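Local coordinates for protein succinylglutamate desuccinylase (Vibrio parahaemolyticus, PDB 2BCO) that probably hydrolyses N-succinylglutamate to succinate and glutamate with the help of a bound zinc ion, in the last step of arginine breakdown by the succinyltransferase pathway, at residues His174-Val182 with Phe334-Asp342. Numbering follows the deposited sequence.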
ATOM      1  N   HIS A 174       2.155  11.855 -13.815  1.00 18.08           N
ATOM      2  CA  HIS A 174       0.936  11.238 -14.323  1.00 17.04           C
ATOM      3  C   HIS A 174      -0.229  11.517 -13.364  1.00 17.48           C
ATOM      4  O   HIS A 174      -0.033  11.639 -12.151  1.00 16.12           O
ATOM      5  CB  HIS A 174       1.110   9.722 -14.446  1.00 23.52           C
ATOM      6  CG  HIS A 174       2.177   9.303 -15.408  1.00 25.20           C
ATOM      7  ND1 HIS A 174       2.090   9.531 -16.765  1.00 24.34           N
ATOM      8  CD2 HIS A 174       3.355   8.670 -15.206  1.00 26.69           C
ATOM      9  CE1 HIS A 174       3.171   9.058 -17.355  1.00 26.58           C
ATOM     10  NE2 HIS A 174       3.957   8.530 -16.434  1.00 27.04           N
ATOM     11  N   PRO A 175      -1.450  11.653 -13.904  1.00 19.97           N
ATOM     12  CA  PRO A 175      -2.631  11.909 -13.068  1.00 21.80           C
ATOM     13  C   PRO A 175      -3.080  10.589 -12.430  1.00 20.43           C
ATOM     14  O   PRO A 175      -3.803   9.814 -13.044  1.00 22.16           O
ATOM     15  CB  PRO A 175      -3.651  12.453 -14.070  1.00 24.43           C
ATOM     16  CG  PRO A 175      -3.302  11.702 -15.337  1.00 26.13           C
ATOM     17  CD  PRO A 175      -1.777  11.769 -15.338  1.00 23.95           C
ATOM     18  N   VAL A 176      -2.642  10.333 -11.203  1.00 15.99           N
ATOM     19  CA  VAL A 176      -2.979   9.081 -10.532  1.00 12.69           C
ATOM     20  C   VAL A 176      -3.800   9.312  -9.266  1.00 11.96           C
ATOM     21  O   VAL A 176      -3.966   8.413  -8.447  1.00 13.68           O
ATOM     22  CB  VAL A 176      -1.688   8.303 -10.162  1.00  9.13           C
ATOM     23  CG1 VAL A 176      -0.855   8.063 -11.415  1.00  5.84           C
ATOM     24  CG2 VAL A 176      -0.865   9.092  -9.135  1.00  4.06           C
ATOM     25  N   ARG A 177      -4.307  10.526  -9.108  1.00 12.82           N
ATOM     26  CA  ARG A 177      -5.104  10.866  -7.942  1.00 12.41           C
ATOM     27  C   ARG A 177      -6.506  11.215  -8.412  1.00 14.22           C
ATOM     28  O   ARG A 177      -6.956  12.344  -8.267  1.00 16.59           O
ATOM     29  CB  ARG A 177      -4.461  12.038  -7.217  1.00 12.91           C
ATOM     30  CG  ARG A 177      -3.067  11.698  -6.671  1.00 14.84           C
ATOM     31  CD  ARG A 177      -2.383  12.900  -6.062  1.00 10.71           C
ATOM     32  NE  ARG A 177      -1.147  12.527  -5.383  1.00 12.38           N
ATOM     33  CZ  ARG A 177      -0.203  13.395  -5.031  1.00 11.19           C
ATOM     34  NH1 ARG A 177      -0.354  14.686  -5.293  1.00 11.84           N
ATOM     35  NH2 ARG A 177       0.891  12.972  -4.423  1.00 11.38           N
ATOM     36  N   SER A 178      -7.188  10.211  -8.953  1.00 10.97           N
ATOM     37  CA  SER A 178      -8.524  10.358  -9.516  1.00 12.73           C
ATOM     38  C   SER A 178      -9.720  10.449  -8.570  1.00 14.26           C
ATOM     39  O   SER A 178      -9.618  10.266  -7.351  1.00 14.32           O
ATOM     40  CB  SER A 178      -8.787   9.206 -10.483  1.00 14.60           C
ATOM     41  OG  SER A 178      -8.910   7.990  -9.759  1.00 16.28           O
ATOM     42  N   LYS A 179     -10.866  10.719  -9.185  1.00 14.60           N
ATOM     43  CA  LYS A 179     -12.133  10.831  -8.489  1.00 14.24           C
ATOM     44  C   LYS A 179     -12.508   9.451  -7.945  1.00 11.35           C
ATOM     45  O   LYS A 179     -12.955   9.320  -6.813  1.00  9.94           O
ATOM     46  CB  LYS A 179     -13.212  11.317  -9.466  1.00 20.60           C
ATOM     47  CG  LYS A 179     -14.580  11.525  -8.839  1.00 26.20           C
ATOM     48  CD  LYS A 179     -14.596  12.795  -8.008  1.00 30.81           C
ATOM     49  CE  LYS A 179     -15.960  13.051  -7.412  1.00 34.17           C
ATOM     50  NZ  LYS A 179     -15.969  14.323  -6.647  1.00 35.22           N
ATOM     51  N   ALA A 180     -12.324   8.417  -8.760  1.00  9.53           N
ATOM     52  CA  ALA A 180     -12.658   7.061  -8.335  1.00  9.57           C
ATOM     53  C   ALA A 180     -11.787   6.611  -7.167  1.00  9.90           C
ATOM     54  O   ALA A 180     -12.288   6.017  -6.212  1.00 10.90           O
ATOM     55  CB  ALA A 180     -12.513   6.100  -9.496  1.00 10.88           C
ATOM     56  N   LEU A 181     -10.486   6.897  -7.237  1.00 11.63           N
ATOM     57  CA  LEU A 181      -9.577   6.511  -6.158  1.00 10.99           C
ATOM     58  C   LEU A 181      -9.971   7.159  -4.837  1.00 10.99           C
ATOM     59  O   LEU A 181      -9.988   6.492  -3.807  1.00 14.20           O
ATOM     60  CB  LEU A 181      -8.135   6.896  -6.484  1.00  8.08           C
ATOM     61  CG  LEU A 181      -7.140   6.478  -5.391  1.00  7.41           C
ATOM     62  CD1 LEU A 181      -7.004   4.948  -5.385  1.00  6.72           C
ATOM     63  CD2 LEU A 181      -5.800   7.123  -5.619  1.00  4.21           C
ATOM     64  N   VAL A 182     -10.271   8.456  -4.874  1.00  8.03           N
ATOM     65  CA  VAL A 182     -10.672   9.202  -3.682  1.00  7.08           C
ATOM     66  C   VAL A 182     -12.005   8.687  -3.156  1.00  9.29           C
ATOM     67  O   VAL A 182     -12.180   8.533  -1.952  1.00 12.52           O
ATOM     68  CB  VAL A 182     -10.780  10.719  -3.977  1.00 13.51           C
ATOM     69  CG1 VAL A 182     -11.448  11.442  -2.809  1.00 14.11           C
ATOM     70  CG2 VAL A 182      -9.389  11.291  -4.201  1.00 10.97           C
ATOM     71  N   PHE A 334     -10.706  19.145  -6.925  1.00 13.70           N
ATOM     72  CA  PHE A 334     -10.466  18.334  -8.109  1.00 14.47           C
ATOM     73  C   PHE A 334     -10.320  19.232  -9.332  1.00 18.34           C
ATOM     74  O   PHE A 334     -11.243  19.970  -9.695  1.00 19.56           O
ATOM     75  CB  PHE A 334     -11.615  17.349  -8.342  1.00 14.05           C
ATOM     76  CG  PHE A 334     -11.406  16.006  -7.698  1.00 15.98           C
ATOM     77  CD1 PHE A 334     -10.452  15.120  -8.202  1.00 14.95           C
ATOM     78  CD2 PHE A 334     -12.134  15.634  -6.570  1.00 13.05           C
ATOM     79  CE1 PHE A 334     -10.235  13.878  -7.595  1.00 17.09           C
ATOM     80  CE2 PHE A 334     -11.928  14.402  -5.956  1.00 14.17           C
ATOM     81  CZ  PHE A 334     -10.973  13.520  -6.463  1.00 15.35           C
ATOM     82  N   GLU A 335      -9.150  19.184  -9.955  1.00 19.63           N
ATOM     83  CA  GLU A 335      -8.903  19.962 -11.151  1.00 21.07           C
ATOM     84  C   GLU A 335      -8.671  18.974 -12.282  1.00 21.41           C
ATOM     85  O   GLU A 335      -7.685  18.237 -12.290  1.00 20.16           O
ATOM     86  CB  GLU A 335      -7.685  20.867 -10.977  1.00 29.28           C
ATOM     87  CG  GLU A 335      -7.482  21.818 -12.158  1.00 36.13           C
ATOM     88  CD  GLU A 335      -6.390  22.845 -11.921  1.00 38.87           C
ATOM     89  OE1 GLU A 335      -6.158  23.687 -12.815  1.00 42.61           O
ATOM     90  OE2 GLU A 335      -5.757  22.812 -10.844  1.00 41.10           O
ATOM     91  N   GLU A 336      -9.607  18.948 -13.228  1.00 28.62           N
ATOM     92  CA  GLU A 336      -9.526  18.046 -14.378  1.00 28.83           C
ATOM     93  C   GLU A 336      -9.447  16.580 -13.951  1.00 26.39           C
ATOM     94  O   GLU A 336      -8.751  15.781 -14.574  1.00 27.13           O
ATOM     95  CB  GLU A 336      -8.312  18.402 -15.243  1.00 37.44           C
ATOM     96  CG  GLU A 336      -8.377  19.786 -15.871  1.00 43.46           C
ATOM     97  CD  GLU A 336      -9.316  19.848 -17.063  1.00 49.20           C
ATOM     98  OE1 GLU A 336     -10.531  19.592 -16.890  1.00 50.75           O
ATOM     99  OE2 GLU A 336      -8.834  20.149 -18.180  1.00 49.92           O
ATOM    100  N   GLY A 337     -10.170  16.234 -12.891  1.00 20.95           N
ATOM    101  CA  GLY A 337     -10.180  14.863 -12.412  1.00 18.96           C
ATOM    102  C   GLY A 337      -8.990  14.474 -11.550  1.00 16.77           C
ATOM    103  O   GLY A 337      -8.821  13.301 -11.216  1.00 19.03           O
ATOM    104  N   GLU A 338      -8.169  15.455 -11.189  1.00 15.99           N
ATOM    105  CA  GLU A 338      -6.986  15.227 -10.369  1.00 15.10           C
ATOM    106  C   GLU A 338      -7.119  15.971  -9.036  1.00 15.07           C
ATOM    107  O   GLU A 338      -7.491  17.149  -9.007  1.00 12.63           O
ATOM    108  CB  GLU A 338      -5.740  15.721 -11.120  1.00 13.23           C
ATOM    109  CG  GLU A 338      -4.442  15.714 -10.309  1.00 14.20           C
ATOM    110  CD  GLU A 338      -3.881  14.308 -10.073  1.00 17.11           C
ATOM    111  OE1 GLU A 338      -2.842  14.199  -9.400  1.00 15.50           O
ATOM    112  OE2 GLU A 338      -4.469  13.314 -10.556  1.00 15.54           O
ATOM    113  N   LEU A 339      -6.819  15.291  -7.934  1.00 11.85           N
ATOM    114  CA  LEU A 339      -6.919  15.941  -6.634  1.00 12.28           C
ATOM    115  C   LEU A 339      -5.651  16.750  -6.392  1.00 13.55           C
ATOM    116  O   LEU A 339      -4.564  16.182  -6.255  1.00 13.25           O
ATOM    117  CB  LEU A 339      -7.109  14.915  -5.503  1.00 10.17           C
ATOM    118  CG  LEU A 339      -7.446  15.598  -4.165  1.00 10.65           C
ATOM    119  CD1 LEU A 339      -8.927  16.007  -4.165  1.00  8.17           C
ATOM    120  CD2 LEU A 339      -7.146  14.673  -2.985  1.00  8.00           C
ATOM    121  N   VAL A 340      -5.793  18.072  -6.349  1.00 12.67           N
ATOM    122  CA  VAL A 340      -4.657  18.960  -6.123  1.00 15.32           C
ATOM    123  C   VAL A 340      -4.924  19.831  -4.905  1.00 17.18           C
ATOM    124  O   VAL A 340      -6.051  19.891  -4.417  1.00 16.20           O
ATOM    125  CB  VAL A 340      -4.395  19.893  -7.348  1.00 17.33           C
ATOM    126  CG1 VAL A 340      -4.205  19.058  -8.612  1.00 15.07           C
ATOM    127  CG2 VAL A 340      -5.549  20.889  -7.517  1.00 14.21           C
ATOM    128  N   TYR A 341      -3.894  20.493  -4.399  1.00 13.40           N
ATOM    129  CA  TYR A 341      -4.083  21.365  -3.245  1.00 20.03           C
ATOM    130  C   TYR A 341      -3.628  22.808  -3.469  1.00 25.11           C
ATOM    131  O   TYR A 341      -2.811  23.096  -4.351  1.00 23.72           O
ATOM    132  CB  TYR A 341      -3.397  20.793  -2.005  1.00 24.55           C
ATOM    133  CG  TYR A 341      -2.010  20.238  -2.221  1.00 23.22           C
ATOM    134  CD1 TYR A 341      -1.821  18.916  -2.616  1.00 23.38           C
ATOM    135  CD2 TYR A 341      -0.884  21.013  -1.969  1.00 23.84           C
ATOM    136  CE1 TYR A 341      -0.530  18.374  -2.741  1.00 21.20           C
ATOM    137  CE2 TYR A 341       0.407  20.485  -2.092  1.00 21.36           C
ATOM    138  CZ  TYR A 341       0.574  19.167  -2.475  1.00 21.26           C
ATOM    139  OH  TYR A 341       1.842  18.650  -2.572  1.00 21.38           O
ATOM    140  N   ASP A 342      -4.168  23.702  -2.641  1.00 80.65           N
ATOM    141  CA  ASP A 342      -3.899  25.140  -2.695  1.00 86.38           C
ATOM    142  C   ASP A 342      -4.646  25.794  -3.856  1.00 87.48           C
ATOM    143  O   ASP A 342      -5.704  26.398  -3.590  1.00 88.26           O
ATOM    144  CB  ASP A 342      -2.396  25.415  -2.828  1.00 76.57           C
ATOM    145  CG  ASP A 342      -1.652  25.195  -1.533  1.00 79.83           C
ATOM    146  OD1 ASP A 342      -0.436  25.481  -1.489  1.00 82.11           O
ATOM    147  OD2 ASP A 342      -2.288  24.734  -0.561  1.00 82.91           O
TER
HETATM  148  O   HOH W   1      -0.803  12.416  -9.667  1.00 14.06           O
HETATM  149  O   HOH W   2      -1.966  16.479  -6.650  1.00 18.25           O
HETATM  150  O   HOH W   3       1.977  16.355  -4.425  1.00 22.51           O
HETATM  151  O   HOH W   4     -10.643  11.685 -12.108  1.00 19.32           O
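The carboxylate of E338 reaches the backbone of R177, whose N donates to OE2 at 3.1 Å from the syn side, 25° out of the carboxylate plane. The E338 chain leaves with CG anti to its backbone N (chi1 172°) and then bends at chi2, carrying the acid across the start of the R177 chain, OE1 of E338 lying 3.5 Å from R177 CB. The guanidinium and carboxylate planes are nearly parallel, yet R177 NE and E338 OE1 stay 4.7 Å apart, and the extended arginine donates from NE to S169 OG and from NH2 to the carbonyl O of S196. Its NH1 is bridged by one water to L339 O and by another to Y341 OH, both in the guanidinium plane. A further water links E338 OE1 to H174 O. One residue on, L339 N donates to R177 O at 3.0 Å, in the carbonyl plane, gripping R177 through both N and O.

Segment 334-342 forms the tip and return strand of a beta hairpin, strand 322-335 pairing antiparallel with 338-341 through a type I' turn from E335 to E338, with E336 and G337 both in left-handed conformations. It meets the N-terminus of helix 179-188 in the catalytic domain, where S178 is the N-cap; its OG accepts from L181 N and is also hydrogen-bonded to Q214 OE1.

K179 CD sits over one face of the F334 ring, offset toward the rim, 4.0 Å from its centroid in a CH-pi contact, while L339 CD1 rests over the centre of the opposite face. V182 and F334 come from opposite directions, V182 CB in plane at the ring edge and V182 CG2 3.5 Å from F334 CZ. S178 CA makes a nearly straight C-H...O contact of 3.4 Å with G337 O.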